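Local structure of HTH-type transcriptional regulator TreR (Bacillus subtilis, 2OGG) at residues V51-D56 with E134-L139; T9-H14 with V40-K45; K27-N32 with T127-Y132; D34-E39 with F58-V63. The protein represses the trehalose operon trePA as a DNA-binding regulator and binds trehalose-6-phosphate, the part described here being its effector-binding domain. All coordinates share one frame; numbering follows the deposited sequence.

Interaction 1. Residues V51-D56 with E134-L139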
# COMPACT_ATOMS: atom_id res chain seq x y z
N VAL A 51 -12.70 5.41 25.69
CA VAL A 51 -13.19 4.43 24.76
C VAL A 51 -12.15 3.61 24.02
O VAL A 51 -12.50 2.62 23.38
CB VAL A 51 -14.19 5.04 23.80
CG1 VAL A 51 -15.34 5.63 24.58
CG2 VAL A 51 -13.53 6.11 22.99
N ILE A 52 -10.90 4.08 24.00
CA ILE A 52 -9.81 3.34 23.39
C ILE A 52 -8.71 3.10 24.42
O ILE A 52 -8.36 4.00 25.19
CB ILE A 52 -9.22 4.08 22.18
CG1 ILE A 52 -10.27 4.22 21.08
CG2 ILE A 52 -8.03 3.29 21.60
CD1 ILE A 52 -10.27 5.57 20.40
N LEU A 53 -8.12 1.92 24.40
CA LEU A 53 -6.98 1.68 25.27
C LEU A 53 -5.78 1.38 24.41
O LEU A 53 -5.86 0.53 23.53
CB LEU A 53 -7.25 0.54 26.25
CG LEU A 53 -6.08 0.42 27.22
CD1 LEU A 53 -6.20 1.49 28.29
CD2 LEU A 53 -5.92 -1.00 27.79
N ASP A 54 -4.77 2.24 24.49
CA ASP A 54 -3.59 2.13 23.62
C ASP A 54 -2.39 1.60 24.41
O ASP A 54 -1.99 2.20 25.41
CB ASP A 54 -3.25 3.48 23.03
CG ASP A 54 -4.11 3.82 21.81
OD1 ASP A 54 -4.34 2.90 20.99
OD2 ASP A 54 -4.47 5.02 21.62
N LYS A 55 -1.89 0.44 24.03
CA LYS A 55 -0.68 -0.10 24.67
C LYS A 55 0.52 -0.10 23.72
O LYS A 55 0.42 -0.59 22.60
CB LYS A 55 -0.97 -1.51 25.20
CG LYS A 55 -2.14 -1.51 26.19
CD LYS A 55 -2.77 -2.89 26.41
CE LYS A 55 -1.84 -3.78 27.22
NZ LYS A 55 -2.52 -4.97 27.77
N ASP A 56 1.54 0.69 24.03
CA ASP A 56 2.74 0.65 23.21
C ASP A 56 3.88 -0.01 23.98
O ASP A 56 4.14 0.39 25.11
CB ASP A 56 3.17 2.06 22.78
CG ASP A 56 2.39 2.57 21.55
OD1 ASP A 56 2.83 2.23 20.43
OD2 ASP A 56 1.39 3.35 21.70
N GLU A 134 -0.85 -2.26 20.60
CA GLU A 134 -2.12 -2.96 20.75
C GLU A 134 -3.18 -1.93 21.12
O GLU A 134 -3.04 -1.24 22.13
CB GLU A 134 -2.05 -4.01 21.86
CG GLU A 134 -3.39 -4.68 22.07
CD GLU A 134 -3.43 -5.64 23.25
OE1 GLU A 134 -2.44 -6.38 23.46
OE2 GLU A 134 -4.52 -5.76 23.85
N SER A 135 -4.07 -1.66 20.18
CA SER A 135 -5.02 -0.56 20.32
C SER A 135 -6.42 -1.14 20.42
O SER A 135 -6.85 -1.85 19.52
CB SER A 135 -4.93 0.34 19.10
OG SER A 135 -5.53 1.59 19.35
N ARG A 136 -7.03 -1.00 21.58
CA ARG A 136 -8.31 -1.67 21.85
C ARG A 136 -9.47 -0.67 21.83
O ARG A 136 -9.51 0.26 22.65
CB ARG A 136 -8.23 -2.37 23.21
CG ARG A 136 -6.96 -3.19 23.35
CD ARG A 136 -6.89 -3.94 24.69
NE ARG A 136 -7.95 -4.92 24.85
CZ ARG A 136 -7.87 -6.20 24.48
NH1 ARG A 136 -6.77 -6.64 23.88
NH2 ARG A 136 -8.89 -7.03 24.70
N HIS A 137 -10.39 -0.86 20.88
CA HIS A 137 -11.54 0.03 20.74
C HIS A 137 -12.83 -0.61 21.18
O HIS A 137 -13.15 -1.72 20.76
CB HIS A 137 -11.73 0.41 19.28
CG HIS A 137 -10.54 1.07 18.68
ND1 HIS A 137 -9.40 0.38 18.34
CD2 HIS A 137 -10.33 2.36 18.30
CE1 HIS A 137 -8.52 1.22 17.80
NE2 HIS A 137 -9.07 2.41 17.74
N ARG A 138 -13.67 0.17 21.85
CA ARG A 138 -15.07 -0.14 21.98
C ARG A 138 -15.72 -0.18 20.58
O ARG A 138 -15.42 0.64 19.71
CB ARG A 138 -15.72 0.95 22.81
CG ARG A 138 -16.95 0.48 23.58
CD ARG A 138 -17.35 1.57 24.54
NE ARG A 138 -18.05 2.67 23.87
CZ ARG A 138 -18.67 3.66 24.52
NH1 ARG A 138 -18.66 3.71 25.85
NH2 ARG A 138 -19.24 4.63 23.83
N LEU A 139 -16.65 -1.10 20.38
CA LEU A 139 -17.13 -1.40 19.03
C LEU A 139 -17.62 -0.20 18.25
O LEU A 139 -17.36 -0.09 17.06
CB LEU A 139 -18.20 -2.48 19.06
CG LEU A 139 -17.63 -3.88 19.25
CD1 LEU A 139 -17.03 -3.96 20.62
CD2 LEU A 139 -18.71 -4.93 19.07

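Interaction 2. Residues T9-H14 with V40-K45. With SO4 (sulfate ion), chain C.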
# COMPACT_ATOMS: atom_id res chain seq x y z
N THR A 9 -10.30 16.02 22.88
CA THR A 9 -10.21 14.54 23.08
C THR A 9 -8.96 14.17 23.91
O THR A 9 -7.87 13.97 23.37
CB THR A 9 -10.27 13.77 21.72
OG1 THR A 9 -9.09 13.00 21.52
CG2 THR A 9 -10.51 14.74 20.55
N LYS A 10 -9.12 14.11 25.24
CA LYS A 10 -7.99 13.97 26.17
C LYS A 10 -7.33 12.59 26.20
O LYS A 10 -7.99 11.57 26.08
CB LYS A 10 -8.42 14.38 27.59
CG LYS A 10 -7.27 14.77 28.52
CD LYS A 10 -7.77 15.16 29.91
CE LYS A 10 -7.99 13.92 30.79
NZ LYS A 10 -8.91 14.19 31.94
N THR A 11 -6.04 12.57 26.53
CA THR A 11 -5.25 11.35 26.58
C THR A 11 -4.66 11.19 27.98
O THR A 11 -3.84 12.01 28.42
CB THR A 11 -4.07 11.44 25.55
OG1 THR A 11 -4.58 11.23 24.23
CG2 THR A 11 -2.97 10.40 25.82
N THR A 12 -4.88 10.03 28.58
CA THR A 12 -4.47 9.78 29.94
C THR A 12 -3.49 8.63 29.97
O THR A 12 -3.83 7.52 29.57
CB THR A 12 -5.65 9.35 30.76
OG1 THR A 12 -6.70 10.32 30.61
CG2 THR A 12 -5.26 9.17 32.22
N VAL A 13 -2.33 8.87 30.60
CA VAL A 13 -1.29 7.86 30.72
C VAL A 13 -1.48 7.09 32.01
O VAL A 13 -1.32 7.65 33.09
CB VAL A 13 0.09 8.52 30.73
CG1 VAL A 13 1.16 7.51 31.01
CG2 VAL A 13 0.32 9.21 29.40
N HIS A 14 -1.82 5.81 31.90
CA HIS A 14 -2.12 5.01 33.08
C HIS A 14 -0.89 4.32 33.60
O HIS A 14 -0.59 4.44 34.76
CB HIS A 14 -3.22 3.99 32.82
CG HIS A 14 -4.55 4.62 32.52
ND1 HIS A 14 -5.41 5.05 33.51
CD2 HIS A 14 -5.12 4.97 31.34
CE1 HIS A 14 -6.46 5.62 32.95
NE2 HIS A 14 -6.27 5.66 31.64
N VAL A 40 4.02 1.77 27.56
CA VAL A 40 3.11 2.91 27.81
C VAL A 40 1.67 2.45 27.61
O VAL A 40 1.34 1.81 26.59
CB VAL A 40 3.37 4.05 26.83
CG1 VAL A 40 2.53 5.29 27.22
CG2 VAL A 40 4.86 4.37 26.76
N ILE A 41 0.85 2.62 28.64
CA ILE A 41 -0.54 2.28 28.52
C ILE A 41 -1.40 3.52 28.72
O ILE A 41 -1.36 4.17 29.77
CB ILE A 41 -0.92 1.14 29.47
CG1 ILE A 41 -0.25 -0.16 29.03
CG2 ILE A 41 -2.42 0.96 29.56
CD1 ILE A 41 -0.41 -1.26 30.06
N ARG A 42 -2.20 3.84 27.71
CA ARG A 42 -3.00 5.07 27.71
C ARG A 42 -4.44 4.78 27.38
O ARG A 42 -4.71 3.91 26.54
CB ARG A 42 -2.48 6.02 26.64
CG ARG A 42 -1.13 6.54 26.95
CD ARG A 42 -0.53 7.34 25.80
NE ARG A 42 -0.16 6.52 24.65
CZ ARG A 42 0.08 7.04 23.45
NH1 ARG A 42 -0.17 8.34 23.22
NH2 ARG A 42 0.35 6.25 22.42
N SER A 43 -5.31 5.68 27.79
CA SER A 43 -6.69 5.61 27.35
C SER A 43 -7.02 6.93 26.69
O SER A 43 -6.36 7.93 26.98
CB SER A 43 -7.64 5.37 28.54
OG SER A 43 -7.91 6.56 29.25
N ARG A 44 -7.96 6.91 25.74
CA ARG A 44 -8.38 8.12 25.05
C ARG A 44 -9.81 8.44 25.44
O ARG A 44 -10.70 7.62 25.23
CB ARG A 44 -8.35 7.91 23.53
CG ARG A 44 -7.13 7.21 23.00
CD ARG A 44 -5.98 8.18 22.90
NE ARG A 44 -4.79 7.50 22.39
CZ ARG A 44 -3.73 8.13 21.88
NH1 ARG A 44 -3.71 9.45 21.82
NH2 ARG A 44 -2.70 7.43 21.43
N LYS A 45 -10.06 9.70 25.77
CA LYS A 45 -11.39 10.13 26.19
C LYS A 45 -11.97 10.99 25.08
O LYS A 45 -11.44 12.06 24.76
CB LYS A 45 -11.28 10.92 27.51
CG LYS A 45 -12.60 11.43 28.11
CD LYS A 45 -12.33 12.10 29.45
CE LYS A 45 -13.39 13.13 29.83
NZ LYS A 45 -12.91 14.06 30.90
S SO4 C . 0.31 8.20 19.22
O1 SO4 C . 0.75 6.86 18.86
O2 SO4 C . 0.85 9.19 18.32
O3 SO4 C . -1.13 8.35 19.11
O4 SO4 C . 0.78 8.42 20.57
O HOH W 1 -11.38 12.33 33.33

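Interaction 3. Residues K27-N32 with T127-Y132. With GOL (glycerol), chain F.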
# COMPACT_ATOMS: atom_id res chain seq x y z
N LYS A 27 7.10 -12.61 23.59
CA LYS A 27 6.54 -13.18 22.37
C LYS A 27 6.14 -12.11 21.34
O LYS A 27 6.58 -12.16 20.20
CB LYS A 27 5.39 -14.15 22.67
CG LYS A 27 4.49 -14.42 21.46
CD LYS A 27 4.27 -15.92 21.19
CE LYS A 27 2.92 -16.41 21.70
NZ LYS A 27 1.79 -15.61 21.14
N GLN A 28 5.42 -11.07 21.78
CA GLN A 28 4.89 -10.04 20.88
C GLN A 28 5.98 -9.18 20.23
O GLN A 28 5.89 -8.83 19.06
CB GLN A 28 3.89 -9.12 21.60
CG GLN A 28 2.55 -9.76 21.93
CD GLN A 28 1.76 -10.22 20.71
OE1 GLN A 28 2.33 -10.50 19.66
NE2 GLN A 28 0.47 -10.40 20.89
N LEU A 29 7.04 -8.90 20.98
CA LEU A 29 8.07 -7.97 20.53
C LEU A 29 9.38 -8.67 20.19
O LEU A 29 10.36 -8.02 19.87
CB LEU A 29 8.32 -6.95 21.63
CG LEU A 29 8.86 -5.58 21.32
CD1 LEU A 29 8.10 -4.95 20.18
CD2 LEU A 29 8.76 -4.75 22.56
N ARG A 30 9.36 -10.00 20.19
CA ARG A 30 10.57 -10.81 20.04
C ARG A 30 11.74 -10.26 20.85
O ARG A 30 12.84 -10.07 20.33
CB ARG A 30 10.96 -10.95 18.58
CG ARG A 30 10.18 -12.01 17.81
CD ARG A 30 10.27 -11.71 16.31
NE ARG A 30 9.40 -12.58 15.52
CZ ARG A 30 8.99 -12.31 14.28
NH1 ARG A 30 9.35 -11.18 13.68
NH2 ARG A 30 8.19 -13.15 13.64
N ALA A 31 11.49 -9.97 22.12
CA ALA A 31 12.51 -9.45 23.04
C ALA A 31 12.99 -10.53 24.01
O ALA A 31 12.19 -11.35 24.47
CB ALA A 31 11.93 -8.28 23.83
N ASN A 32 14.25 -10.40 24.46
CA ASN A 32 14.82 -11.27 25.51
C ASN A 32 14.61 -10.73 26.93
O ASN A 32 14.29 -9.53 27.15
CB ASN A 32 16.34 -11.42 25.34
CG ASN A 32 16.74 -11.83 23.94
OD1 ASN A 32 16.12 -12.70 23.32
ND2 ASN A 32 17.89 -11.32 23.49
N THR A 127 15.82 -5.13 9.70
CA THR A 127 14.98 -6.32 9.68
C THR A 127 14.37 -6.70 11.02
O THR A 127 13.53 -7.60 11.09
CB THR A 127 15.72 -7.52 9.10
OG1 THR A 127 14.80 -8.29 8.33
CG2 THR A 127 16.36 -8.40 10.20
N SER A 128 14.77 -6.01 12.08
CA SER A 128 14.34 -6.35 13.42
C SER A 128 12.98 -5.75 13.81
O SER A 128 12.58 -4.71 13.31
CB SER A 128 15.40 -5.92 14.42
OG SER A 128 15.89 -4.64 14.04
N LEU A 129 12.21 -6.53 14.56
CA LEU A 129 10.95 -6.09 15.12
C LEU A 129 11.35 -5.14 16.21
O LEU A 129 12.07 -5.50 17.11
CB LEU A 129 10.22 -7.28 15.74
CG LEU A 129 8.90 -7.01 16.47
CD1 LEU A 129 8.07 -5.99 15.74
CD2 LEU A 129 8.11 -8.31 16.65
N PHE A 130 10.90 -3.90 16.12
CA PHE A 130 11.35 -2.87 17.04
C PHE A 130 10.25 -2.35 17.95
O PHE A 130 10.53 -1.87 19.04
CB PHE A 130 11.95 -1.74 16.22
CG PHE A 130 11.68 -0.39 16.78
CD1 PHE A 130 12.41 0.09 17.87
CD2 PHE A 130 10.72 0.41 16.21
CE1 PHE A 130 12.13 1.33 18.43
CE2 PHE A 130 10.47 1.68 16.73
CZ PHE A 130 11.17 2.14 17.86
N GLN A 131 9.00 -2.38 17.49
CA GLN A 131 7.86 -1.86 18.26
C GLN A 131 6.59 -2.71 18.16
O GLN A 131 6.29 -3.29 17.12
CB GLN A 131 7.53 -0.46 17.80
CG GLN A 131 6.23 0.08 18.38
CD GLN A 131 6.01 1.49 17.94
OE1 GLN A 131 6.78 2.01 17.13
NE2 GLN A 131 5.08 2.19 18.61
N TYR A 132 5.80 -2.74 19.23
CA TYR A 132 4.53 -3.43 19.18
C TYR A 132 3.44 -2.59 19.82
O TYR A 132 3.60 -2.11 20.94
CB TYR A 132 4.64 -4.80 19.83
CG TYR A 132 3.30 -5.38 20.25
CD1 TYR A 132 2.48 -6.07 19.36
CD2 TYR A 132 2.88 -5.32 21.56
CE1 TYR A 132 1.22 -6.53 19.73
CE2 TYR A 132 1.64 -5.83 21.97
CZ TYR A 132 0.81 -6.41 21.05
OH TYR A 132 -0.41 -6.96 21.49
C1 GOL F . 12.63 -9.16 15.17
O1 GOL F . 12.80 -10.33 14.37
C2 GOL F . 13.85 -8.94 16.05
O2 GOL F . 14.74 -9.98 15.72
C3 GOL F . 13.50 -9.04 17.56
O3 GOL F . 12.89 -7.87 18.11

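Interaction 4. Residues D34-E39 with F58-V63. With SO4 (sulfate ion), chain D.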
# COMPACT_ATOMS: atom_id res chain seq x y z
N ASP A 34 17.02 -9.72 28.85
CA ASP A 34 17.92 -8.63 29.15
C ASP A 34 17.80 -7.48 28.15
O ASP A 34 18.80 -6.95 27.67
CB ASP A 34 19.36 -9.15 29.19
CG ASP A 34 19.61 -10.25 28.17
OD1 ASP A 34 20.37 -10.00 27.21
OD2 ASP A 34 19.00 -11.34 28.30
N ASP A 35 16.57 -7.25 27.69
CA ASP A 35 16.27 -6.14 26.82
C ASP A 35 15.41 -5.19 27.63
O ASP A 35 14.53 -5.63 28.35
CB ASP A 35 15.47 -6.61 25.61
CG ASP A 35 16.34 -7.23 24.52
OD1 ASP A 35 17.45 -6.69 24.25
OD2 ASP A 35 15.85 -8.19 23.87
N ASP A 36 15.74 -3.91 27.62
CA ASP A 36 14.96 -2.93 28.34
C ASP A 36 13.86 -2.41 27.41
O ASP A 36 14.14 -1.93 26.31
CB ASP A 36 15.84 -1.79 28.86
CG ASP A 36 16.53 -2.14 30.18
OD1 ASP A 36 16.07 -3.10 30.85
OD2 ASP A 36 17.45 -1.40 30.60
N ILE A 37 12.62 -2.55 27.85
CA ILE A 37 11.47 -2.25 27.02
C ILE A 37 10.67 -1.14 27.68
O ILE A 37 10.44 -1.18 28.88
CB ILE A 37 10.55 -3.50 26.90
CG1 ILE A 37 11.28 -4.63 26.17
CG2 ILE A 37 9.27 -3.16 26.17
CD1 ILE A 37 11.73 -4.24 24.79
N TRP A 38 10.26 -0.15 26.91
CA TRP A 38 9.40 0.91 27.42
C TRP A 38 8.00 0.36 27.28
O TRP A 38 7.73 -0.35 26.31
CB TRP A 38 9.52 2.12 26.52
CG TRP A 38 10.78 2.87 26.65
CD1 TRP A 38 11.73 3.06 25.68
CD2 TRP A 38 11.17 3.71 27.75
NE1 TRP A 38 12.69 3.97 26.11
CE2 TRP A 38 12.33 4.42 27.35
CE3 TRP A 38 10.55 4.05 28.95
CZ2 TRP A 38 12.92 5.38 28.16
CZ3 TRP A 38 11.14 5.02 29.75
CH2 TRP A 38 12.32 5.65 29.36
N GLU A 39 7.17 0.50 28.33
CA GLU A 39 5.75 0.19 28.21
C GLU A 39 4.92 1.44 28.47
O GLU A 39 5.14 2.13 29.46
CB GLU A 39 5.36 -0.89 29.21
CG GLU A 39 3.88 -0.82 29.62
CD GLU A 39 3.43 -2.02 30.47
OE1 GLU A 39 3.91 -2.16 31.61
OE2 GLU A 39 2.61 -2.84 29.98
N PHE A 58 8.21 -0.68 23.07
CA PHE A 58 9.33 -0.61 22.16
C PHE A 58 10.66 -0.60 22.89
O PHE A 58 10.69 -0.43 24.12
CB PHE A 58 9.20 0.58 21.22
CG PHE A 58 8.93 1.86 21.94
CD1 PHE A 58 7.66 2.20 22.30
CD2 PHE A 58 9.98 2.64 22.38
CE1 PHE A 58 7.42 3.36 23.00
CE2 PHE A 58 9.74 3.81 23.07
CZ PHE A 58 8.46 4.19 23.35
N PHE A 59 11.74 -0.96 22.19
CA PHE A 59 13.04 -1.16 22.85
C PHE A 59 13.68 0.18 23.19
O PHE A 59 14.05 0.96 22.28
CB PHE A 59 14.01 -1.96 21.98
CG PHE A 59 13.61 -3.38 21.73
CD1 PHE A 59 14.36 -4.42 22.27
CD2 PHE A 59 12.64 -3.68 20.78
CE1 PHE A 59 14.10 -5.73 21.92
CE2 PHE A 59 12.28 -5.01 20.53
CZ PHE A 59 13.06 -6.03 21.04
N ARG A 60 14.18 0.24 24.41
CA ARG A 60 14.90 1.40 24.83
C ARG A 60 16.19 1.53 24.02
O ARG A 60 16.69 2.62 23.82
CB ARG A 60 15.21 1.32 26.30
CG ARG A 60 16.31 2.26 26.73
CD ARG A 60 16.99 1.69 27.93
NE ARG A 60 18.24 2.37 28.17
CZ ARG A 60 19.33 2.22 27.42
NH1 ARG A 60 19.38 1.27 26.49
NH2 ARG A 60 20.41 2.92 27.72
N LYS A 61 16.73 0.42 23.55
CA LYS A 61 18.01 0.47 22.85
C LYS A 61 17.94 1.34 21.60
O LYS A 61 18.85 2.07 21.30
CB LYS A 61 18.48 -0.93 22.51
CG LYS A 61 19.18 -1.07 21.18
CD LYS A 61 19.36 -2.57 20.89
CE LYS A 61 18.14 -3.37 21.43
NZ LYS A 61 18.47 -4.79 21.72
N HIS A 62 16.75 1.43 21.03
CA HIS A 62 16.52 2.27 19.87
C HIS A 62 15.93 3.66 20.16
O HIS A 62 16.22 4.62 19.42
CB HIS A 62 15.73 1.50 18.80
CG HIS A 62 16.56 0.48 18.07
ND1 HIS A 62 16.39 -0.88 18.26
CD2 HIS A 62 17.65 0.62 17.27
CE1 HIS A 62 17.34 -1.53 17.60
NE2 HIS A 62 18.13 -0.64 17.01
N VAL A 63 15.27 3.79 21.32
CA VAL A 63 14.63 5.03 21.80
C VAL A 63 14.98 5.30 23.28
O VAL A 63 14.25 4.91 24.19
CB VAL A 63 13.10 4.98 21.60
CG1 VAL A 63 12.43 6.24 22.09
CG2 VAL A 63 12.80 4.76 20.13
S SO4 D . 19.09 -2.59 26.74
O1 SO4 D . 17.88 -3.21 26.19
O2 SO4 D . 19.95 -2.19 25.62
O3 SO4 D . 18.76 -1.39 27.52
O4 SO4 D . 19.76 -3.56 27.61
O HOH W 2 16.31 -2.04 24.50

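Interaction 1. Residues V51-D56 with E134-L139
K55 and E134 meet as an antiparallel hydrogen-bonded pair: K55 N gives its proton to E134 O at 2.8 Å, and E134 N returns the bond to K55 O at 2.9 Å. Both side chains leave on the same face of the sheet, yet their charged ends stop short of a direct bond, K55 NZ lying 4.5 Å from E134 OE2. The lysine chain bends at chi3 (73°), and its ammonium makes its salt bridge with E102 of helix 101-106 instead. E134 starts with CG anti to the backbone N (chi1 177°), and its carboxylate is shared along its own strand: OE1 is hydrogen-bonded to the hydroxyl of Y132, while OE2 forms a salt bridge with R136 NH1 whose modelled length is doubtfully short. The pairing joins strands 49-59 and 129-138, the two middle strands of the six-stranded antiparallel sheet of the UTRA domain, the effector-binding part of this GntR-type repressor. L53 and R136 form the next hydrogen-bonded pair, R136 N reaching L53 O at 2.7 Å. On the other face, I52 lies alongside H137; its CG1 touches CD2 of the ring at 3.3 Å and its CG2 stands over the ring near the rim. V51 closes the ladder by accepting a bond from R138 N to its O at 3.1 Å. With chi1 at -58°, V51 CG1 is anti to the carbonyl carbon and sits over the centre of the R138 guanidinium, 3.9 Å above its plane. The nitrogens of that guanidinium are tied to E49, D140 and the carbonyl O of D108.

Interaction 2. Residues T9-H14 with V40-K45
H14 turns its imidazole toward S43, where NE2 and OG make a hydrogen bond of 3.0 Å in which either may be the donor. S43 OG stands between its backbone N and carbonyl carbon (chi1 81°) and is also bonded to H50 ND1; T12 CG2 packs over one face of the H14 ring, toward its rim. On the other side of the sheet, T11 and R44 run side by side. R44 bends at chi2 (-79°), and its NH1 makes a weak hydrogen bond to T11 OG1 at 3.1 Å. R44 NH2 gives a proton to sulfate O3 at 2.9 Å, and R42 grips sulfate O4 with both terminal nitrogens, NH1 at 2.8 Å and NH2 at 2.9 Å. The two guanidiniums lie close together, their like charges probably balanced by the sulfate and by salt bridges to D54 and D56. S74 OG and the backbone N atoms of I75 and Y76 also bond the sulfate, which probably comes from the crystallisation liquor; it may mark where the phosphate of trehalose-6-phosphate would bind. Strand 11-19 is an edge strand of the antiparallel sheet within this chain, pairing with 37-46, and helices 68-71 and 75-83 pack against V13, V40 and R42.

Interaction 3. Residues K27-N32 with T127-Y132
Q28 lies across one face of the Y132 ring, its CB 3.8 Å from the ring centroid in a CH-pi contact. A bend at chi2 (-62°) brings CD back over the tyrosine, and the terminal amide stacks on it with the two planes 17° apart. L29 reaches into the strand backbone beside it: its CD1 comes within 3.5 Å of Y132 CB and 3.4 Å of Q131 C. L129 answers from the other direction, its CD2 touching Q28 O at 3.3 Å and the aliphatic part of R30, where CD is 4.0 Å away. No hydrogen bond passes directly between the two segments, so apolar and pi contacts carry the junction. A glycerol, probably from the crystallisation liquor, lies beside the main chain with O3 at 3.1 Å from L29 O and 2.7 Å from L129 O, though its placement is doubtful.

Further out, Y121 OH holds Q28 OE1, while E134 OE1 and R119 NE both bond Y132 OH and so help fix the tyrosine. At R30 the chain leaves the helix with a positive phi (42°). In the strand, a classic beta bulge sets F130 and Q131 together against V122 of strand 114-124, and Q131 NE2 is bonded to D56 OD1. The contact thus sets the C-terminal end of helix 23-29 against the start of strand 129-138 in the UTRA domain; strand 49-59 lies alongside, its Y57 and F59 packing on L29, and strand 114-124 supplies Y121 and R119.

Interaction 4. Residues D34-E39 with F58-V63
I37 and F59 form an antiparallel non-hydrogen-bonded pair, followed by the hydrogen-bonded pair of W38 and F58, at the open end of the beta hairpin made by strands 37-46 and 49-59. W38 N bonds F58 O at 2.8 Å, and F58 N reaches W38 O over a longer 3.3 Å. Beyond the last bridge R60 N still finds D36 O at 2.9 Å, and the chain then coils back so that F59 O accepts from both H62 N and V63 N. The side chains divide by face. On one, I37 CD1 rests over the F59 ring, 3.8 Å from its centroid; on the other, W38 CB stands over one face of the F58 ring, toward its rim, while the two aromatic planes meet obliquely at 42°. F58 reaches the tryptophan with CG between its backbone N and carbonyl carbon (chi1 51°). K61 NZ and D35 OD1 form a salt bridge of 3.3 Å whose hydrogen bond is weak, D35 OD2 being bonded to N32 N. A sulfate, probably from the crystallisation liquor, takes a proton from D36 N. From the neighbouring strand, W38 NE1 donates to V63 O at 2.6 Å, the carbonyl oxygen lying near the indole plane.

Three of the four contacts are steps in one antiparallel sheet, and interaction 3 sets a helix against it. Interactions 1 and 3 are buried, interaction 1 in the middle of the sheet; interactions 2 and 4 hold different parts of strand 37-46 and are only partly buried. Interaction 1 shares strand 49-59 with interaction 4 and strand 129-138 with interaction 3. Charge is bridged between interactions 1 and 2, where D54 OD2 meets R44 NE at 2.6 Å. Interactions 3 and 4 meet instead by packing, the carbonyl oxygens of L129 and F130 against F59. Interactions 1 and 2 combine ladder bonds with charged side chains, whereas interaction 4 adds aromatic packing to its ladder.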